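Local coordinates for protein alkylpurine DNA glycosylase AlkC (Pseudomonas fluorescens, PDB 5VHV) that probably excises alkylated purine bases from damaged DNA as a base excision repair glycosylase that works without flipping the damaged nucleotide out of the duplex, at residues 231-234 / 235-238; 329-332 / 333-336. All coordinates share one frame; numbering follows the deposited sequence.

Contact 1 of 2, residues 231-234 / 235-238; sequences RSLI and KQGN
N238 N donates to L233 O at 3.0 Å, with 164° at the hydrogen, and G237 N reaches back to I234 O; these two bonds close the last turn of helix 231-235. The second is the more bent at its acceptor: G237 N stands 68° out of the I234 carbonyl plane, over the C=O group. Upstream, the helical pattern is still regular, since K235 N bonds to R231 O at 3.2 Å and Q236 N to S232 O at 3.0 Å. One water joins two side chains of this turn, giving a proton to S232 OG at 2.7 Å and accepting one from K235 NZ at 2.8 Å. The bend at chi3 of K235 folds its chain back along the turn, and K235 CE comes to 3.6 Å from R231 O. S232 OG also bonds to N198. R231 runs out alongside K235, its NH1 bonds to N195 OD1 and H228 O, and its side chain packs on a modified base of the bound DNA.

Outside the bonds, methyl CD2 of L233 touches the amide oxygen Q236 OE1 at 3.6 Å, and the two chains cross at a slant. L233 CB itself lies 3.9 Å from N238 CB. N238 OD1 accepts from A241 N, the N-cap bond of helix 239-244. L233 and I234 carry the packing outward, L233 onto P205 and L209 and I234 onto A241 and L242.

Positive phi at G237 (78°), together with the two bonds back into the final turn, defines a Schellman motif; with N238 as the next N-cap, it makes a tight helix-to-helix corner in the helical part of this glycosylase.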
loop_
_atom_site.group_PDB
_atom_site.type_symbol
_atom_site.label_atom_id
_atom_site.label_comp_id
_atom_site.label_asym_id
_atom_site.label_seq_id
_atom_site.Cartn_x
_atom_site.Cartn_y
_atom_site.Cartn_z
ATOM N N ARG A 231 -11.609 -3.556 -2.072
ATOM C CA ARG A 231 -11.506 -4.360 -0.852
ATOM C C ARG A 231 -12.029 -3.633 0.378
ATOM O O ARG A 231 -12.587 -4.278 1.275
ATOM C CB ARG A 231 -10.064 -4.802 -0.648
ATOM C CG ARG A 231 -9.052 -3.682 -0.307
ATOM C CD ARG A 231 -7.671 -4.292 -0.381
ATOM N NE ARG A 231 -6.575 -3.458 0.080
ATOM C CZ ARG A 231 -5.812 -2.697 -0.697
ATOM N NH1 ARG A 231 -6.061 -2.581 -1.986
ATOM N NH2 ARG A 231 -4.775 -2.066 -0.171
ATOM N N SER A 232 -11.850 -2.310 0.463
ATOM C CA SER A 232 -12.355 -1.589 1.626
ATOM C C SER A 232 -13.874 -1.485 1.568
ATOM O O SER A 232 -14.564 -1.716 2.567
ATOM C CB SER A 232 -11.707 -0.197 1.714
ATOM O OG SER A 232 -10.293 -0.299 1.833
ATOM N N LEU A 233 -14.422 -1.190 0.392
ATOM C CA LEU A 233 -15.876 -1.111 0.274
ATOM C C LEU A 233 -16.530 -2.467 0.513
ATOM O O LEU A 233 -17.624 -2.530 1.084
ATOM C CB LEU A 233 -16.268 -0.561 -1.097
ATOM C CG LEU A 233 -15.797 0.875 -1.386
ATOM C CD1 LEU A 233 -16.258 1.360 -2.766
ATOM C CD2 LEU A 233 -16.293 1.832 -0.320
ATOM N N ILE A 234 -15.870 -3.551 0.111
ATOM C CA ILE A 234 -16.417 -4.884 0.365
ATOM C C ILE A 234 -16.496 -5.147 1.863
ATOM O O ILE A 234 -17.492 -5.689 2.356
ATOM C CB ILE A 234 -15.578 -5.956 -0.361
ATOM C CG1 ILE A 234 -15.825 -5.875 -1.875
ATOM C CG2 ILE A 234 -15.907 -7.394 0.140
ATOM C CD1 ILE A 234 -14.788 -6.575 -2.682
ATOM N N LYS A 235 -15.437 -4.798 2.601
ATOM C CA LYS A 235 -15.450 -4.966 4.051
ATOM C C LYS A 235 -16.537 -4.122 4.700
ATOM O O LYS A 235 -17.135 -4.537 5.703
ATOM C CB LYS A 235 -14.070 -4.619 4.622
ATOM C CG LYS A 235 -13.052 -5.726 4.409
ATOM C CD LYS A 235 -11.752 -5.464 5.148
ATOM C CE LYS A 235 -11.012 -4.271 4.536
ATOM N NZ LYS A 235 -9.690 -4.045 5.231
ATOM N N GLN A 236 -16.820 -2.943 4.135
ATOM C CA GLN A 236 -17.889 -2.076 4.618
ATOM C C GLN A 236 -19.271 -2.600 4.268
ATOM O O GLN A 236 -20.261 -2.017 4.715
ATOM C CB GLN A 236 -17.731 -0.674 4.036
ATOM C CG GLN A 236 -16.526 0.090 4.533
ATOM C CD GLN A 236 -16.298 1.347 3.695
ATOM O OE1 GLN A 236 -17.243 1.927 3.147
ATOM N NE2 GLN A 236 -15.045 1.742 3.561
ATOM N N GLY A 237 -19.363 -3.671 3.489
ATOM C CA GLY A 237 -20.665 -4.199 3.124
ATOM C C GLY A 237 -21.349 -3.427 2.024
ATOM O O GLY A 237 -22.573 -3.508 1.889
ATOM N N ASN A 238 -20.596 -2.687 1.224
ATOM C CA ASN A 238 -21.178 -1.893 0.144
ATOM C C ASN A 238 -21.847 -2.804 -0.883
ATOM O O ASN A 238 -21.202 -3.695 -1.444
ATOM C CB ASN A 238 -20.088 -1.050 -0.519
ATOM C CG ASN A 238 -20.628 -0.175 -1.621
ATOM O OD1 ASN A 238 -20.838 -0.628 -2.739
ATOM N ND2 ASN A 238 -20.854 1.088 -1.311
HETATM O O HOH W 1 -8.894 -1.978 3.446
#

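Contact 2 of 2, residues 329-332 / 333-336; sequences RDMT and TRKH. With nucleotides of chain D.
A type I beta turn from M331 to R334, in the loop between strands 319-327 and 339-347, meets the DNA backbone. M331 and R334 form its antiparallel hydrogen-bonded pair, M331 N giving to R334 O at 3.0 Å and R334 N to M331 O. T333 N donates to OP2 of DC5 of chain D at 2.8 Å, and T332 N bonds weakly to its OP1. R334 NH1 reaches OP1 of DA4 of chain D at 2.8 Å, nearly straight (163°) and in the guanidinium plane. M331 runs alongside, its CE 3.4 Å from R334 NH1, and its SD sits over one face of the R329 guanidinium, whose NH1 bonds to H327 O.

Behind the turn, D330 OD1 takes two bonds from H336, from N at 2.8 Å and from ND1 at 3.0 Å. ND1 arrives nearly along the C-O axis, with carboxylate and ring almost coplanar (16°). A water links D330 OD2, K335 NZ and H336 O. Two donors fix the carboxylate's rotation, and its charge would probably stabilise the ND1-H form and raise the ring's pKa. Backbone N-H groups, R334 and the T332 hydroxyl bond phosphates without reading bases; T333 OG1 adds a weak bond to a cytosine N4.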
loop_
_atom_site.group_PDB
_atom_site.type_symbol
_atom_site.label_atom_id
_atom_site.label_comp_id
_atom_site.label_asym_id
_atom_site.label_seq_id
_atom_site.Cartn_x
_atom_site.Cartn_y
_atom_site.Cartn_z
ATOM N N ARG A 329 -3.363 -9.788 21.450
ATOM C CA ARG A 329 -2.220 -9.350 22.230
ATOM C C ARG A 329 -1.883 -7.928 21.803
ATOM O O ARG A 329 -2.157 -7.535 20.672
ATOM C CB ARG A 329 -1.028 -10.292 22.042
ATOM C CG ARG A 329 -0.189 -10.069 20.791
ATOM C CD ARG A 329 -0.917 -10.458 19.511
ATOM N NE ARG A 329 -0.026 -10.404 18.357
ATOM C CZ ARG A 329 -0.409 -10.635 17.105
ATOM N NH1 ARG A 329 -1.676 -10.962 16.832
ATOM N NH2 ARG A 329 0.481 -10.537 16.122
ATOM N N ASP A 330 -1.312 -7.154 22.715
ATOM C CA ASP A 330 -0.921 -5.796 22.368
ATOM C C ASP A 330 0.150 -5.799 21.284
ATOM O O ASP A 330 1.063 -6.629 21.271
ATOM C CB ASP A 330 -0.441 -5.045 23.605
ATOM C CG ASP A 330 -1.592 -4.476 24.418
ATOM O OD1 ASP A 330 -2.752 -4.504 23.951
ATOM O OD2 ASP A 330 -1.342 -4.025 25.541
ATOM N N MET A 331 0.001 -4.859 20.367
ATOM C CA MET A 331 0.740 -4.772 19.122
ATOM C C MET A 331 1.053 -3.314 18.887
ATOM O O MET A 331 0.344 -2.433 19.377
ATOM C CB MET A 331 -0.097 -5.287 17.950
ATOM C CG MET A 331 -0.240 -6.747 17.954
ATOM S SD MET A 331 -1.230 -7.277 16.599
ATOM C CE MET A 331 -2.881 -6.954 17.132
ATOM N N THR A 332 2.100 -3.055 18.097
ATOM C CA THR A 332 2.381 -1.673 17.746
ATOM C C THR A 332 1.136 -0.982 17.229
ATOM O O THR A 332 0.859 0.169 17.586
ATOM C CB THR A 332 3.492 -1.605 16.708
ATOM O OG1 THR A 332 4.647 -2.258 17.228
ATOM C CG2 THR A 332 3.828 -0.174 16.409
ATOM N N THR A 333 0.369 -1.667 16.398
ATOM C CA THR A 333 -0.749 -1.025 15.728
ATOM C C THR A 333 -2.066 -1.137 16.486
ATOM O O THR A 333 -3.059 -0.591 16.012
ATOM C CB THR A 333 -0.937 -1.596 14.311
ATOM O OG1 THR A 333 -1.848 -0.757 13.565
ATOM C CG2 THR A 333 -1.463 -3.034 14.347
ATOM N N ARG A 334 -2.113 -1.811 17.636
ATOM C CA ARG A 334 -3.373 -1.904 18.385
ATOM C C ARG A 334 -3.086 -2.237 19.840
ATOM O O ARG A 334 -2.573 -3.321 20.140
ATOM C CB ARG A 334 -4.302 -2.958 17.770
ATOM C CG ARG A 334 -5.721 -2.949 18.339
ATOM C CD ARG A 334 -6.684 -3.924 17.630
ATOM N NE ARG A 334 -6.697 -3.709 16.198
ATOM C CZ ARG A 334 -6.172 -4.529 15.282
ATOM N NH1 ARG A 334 -5.634 -5.685 15.623
ATOM N NH2 ARG A 334 -6.192 -4.190 14.000
ATOM N N LYS A 335 -3.437 -1.316 20.738
ATOM C CA LYS A 335 -3.486 -1.582 22.168
ATOM C C LYS A 335 -4.903 -1.998 22.551
ATOM O O LYS A 335 -5.884 -1.525 21.968
ATOM C CB LYS A 335 -3.069 -0.341 22.962
ATOM C CG LYS A 335 -3.048 -0.535 24.474
ATOM C CD LYS A 335 -2.339 0.638 25.168
ATOM C CE LYS A 335 -2.662 0.722 26.649
ATOM N NZ LYS A 335 -2.102 -0.398 27.450
ATOM N N HIS A 336 -5.001 -2.895 23.529
ATOM C CA HIS A 336 -6.282 -3.435 23.954
ATOM C C HIS A 336 -6.621 -2.965 25.361
ATOM O O HIS A 336 -5.750 -2.608 26.164
ATOM C CB HIS A 336 -6.299 -4.967 23.903
ATOM C CG HIS A 336 -6.006 -5.513 22.540
ATOM N ND1 HIS A 336 -4.731 -5.538 22.013
ATOM C CD2 HIS A 336 -6.822 -5.997 21.573
ATOM C CE1 HIS A 336 -4.771 -6.028 20.787
ATOM N NE2 HIS A 336 -6.024 -6.329 20.497
ATOM P P DC D 5 2.203 -5.100 14.974
ATOM O OP1 DC D 5 2.909 -5.602 16.155
ATOM O OP2 DC D 5 1.324 -3.925 14.969
ATOM O "O5'" DC D 5 3.291 -4.527 13.939
ATOM C "C5'" DC D 5 4.407 -5.312 13.584
ATOM C "C4'" DC D 5 5.126 -4.668 12.406
ATOM O "O4'" DC D 5 4.296 -4.772 11.236
ATOM C "C3'" DC D 5 5.412 -3.158 12.568
ATOM O "O3'" DC D 5 6.789 -2.930 12.645
ATOM C "C2'" DC D 5 4.807 -2.506 11.316
ATOM C "C1'" DC D 5 4.655 -3.705 10.388
ATOM N N1 DC D 5 3.638 -3.583 9.341
ATOM C C2 DC D 5 3.992 -3.898 8.016
ATOM O O2 DC D 5 5.172 -4.275 7.777
ATOM N N3 DC D 5 3.056 -3.786 7.049
ATOM C C4 DC D 5 1.811 -3.396 7.365
ATOM N N4 DC D 5 0.901 -3.293 6.376
ATOM C C5 DC D 5 1.438 -3.079 8.711
ATOM C C6 DC D 5 2.372 -3.187 9.656
ATOM P P DA D 4 -3.688 -6.750 12.202
ATOM O OP1 DA D 4 -4.191 -6.983 13.563
ATOM O OP2 DA D 4 -4.048 -5.577 11.380
ATOM O "O5'" DA D 4 -2.106 -6.797 12.205
ATOM C "C5'" DA D 4 -1.454 -7.868 12.882
ATOM C "C4'" DA D 4 0.049 -7.639 12.944
ATOM O "O4'" DA D 4 0.639 -7.837 11.631
ATOM C "C3'" DA D 4 0.468 -6.261 13.389
ATOM O "O3'" DA D 4 1.618 -6.374 14.228
ATOM C "C2'" DA D 4 0.749 -5.520 12.081
ATOM C "C1'" DA D 4 1.304 -6.654 11.206
ATOM N N9 DA D 4 1.033 -6.547 9.775
ATOM C C8 DA D 4 -0.146 -6.223 9.193
ATOM N N7 DA D 4 -0.118 -6.267 7.891
ATOM C C5 DA D 4 1.160 -6.708 7.600
ATOM C C6 DA D 4 1.797 -6.953 6.386
ATOM N N6 DA D 4 1.172 -6.805 5.217
ATOM N N1 DA D 4 3.073 -7.374 6.414
ATOM C C2 DA D 4 3.666 -7.541 7.609
ATOM N N3 DA D 4 3.163 -7.318 8.831
ATOM C C4 DA D 4 1.885 -6.894 8.740
HETATM O O HOH W 2 -3.047 -2.981 27.001
#

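The two contacts come in series along the chain, 231-238 closing well before 329-336 opens, and their centres are 24 Å apart with nearest atoms about 9 Å apart and no touch. Contact 1 belongs to the helical part, at the corner between helices 231-235 and 239-244; contact 2 lies in a loop of the mixed seven-stranded sheet. Strand 305-314 connects their surroundings, since I234 and K235 pack on it from contact 1 and R334 from contact 2. Both also approach the bound DNA, through R231 and S232 in one and the turn 331-334 in the other, so helical and sheet parts contribute jointly to the DNA-binding surface.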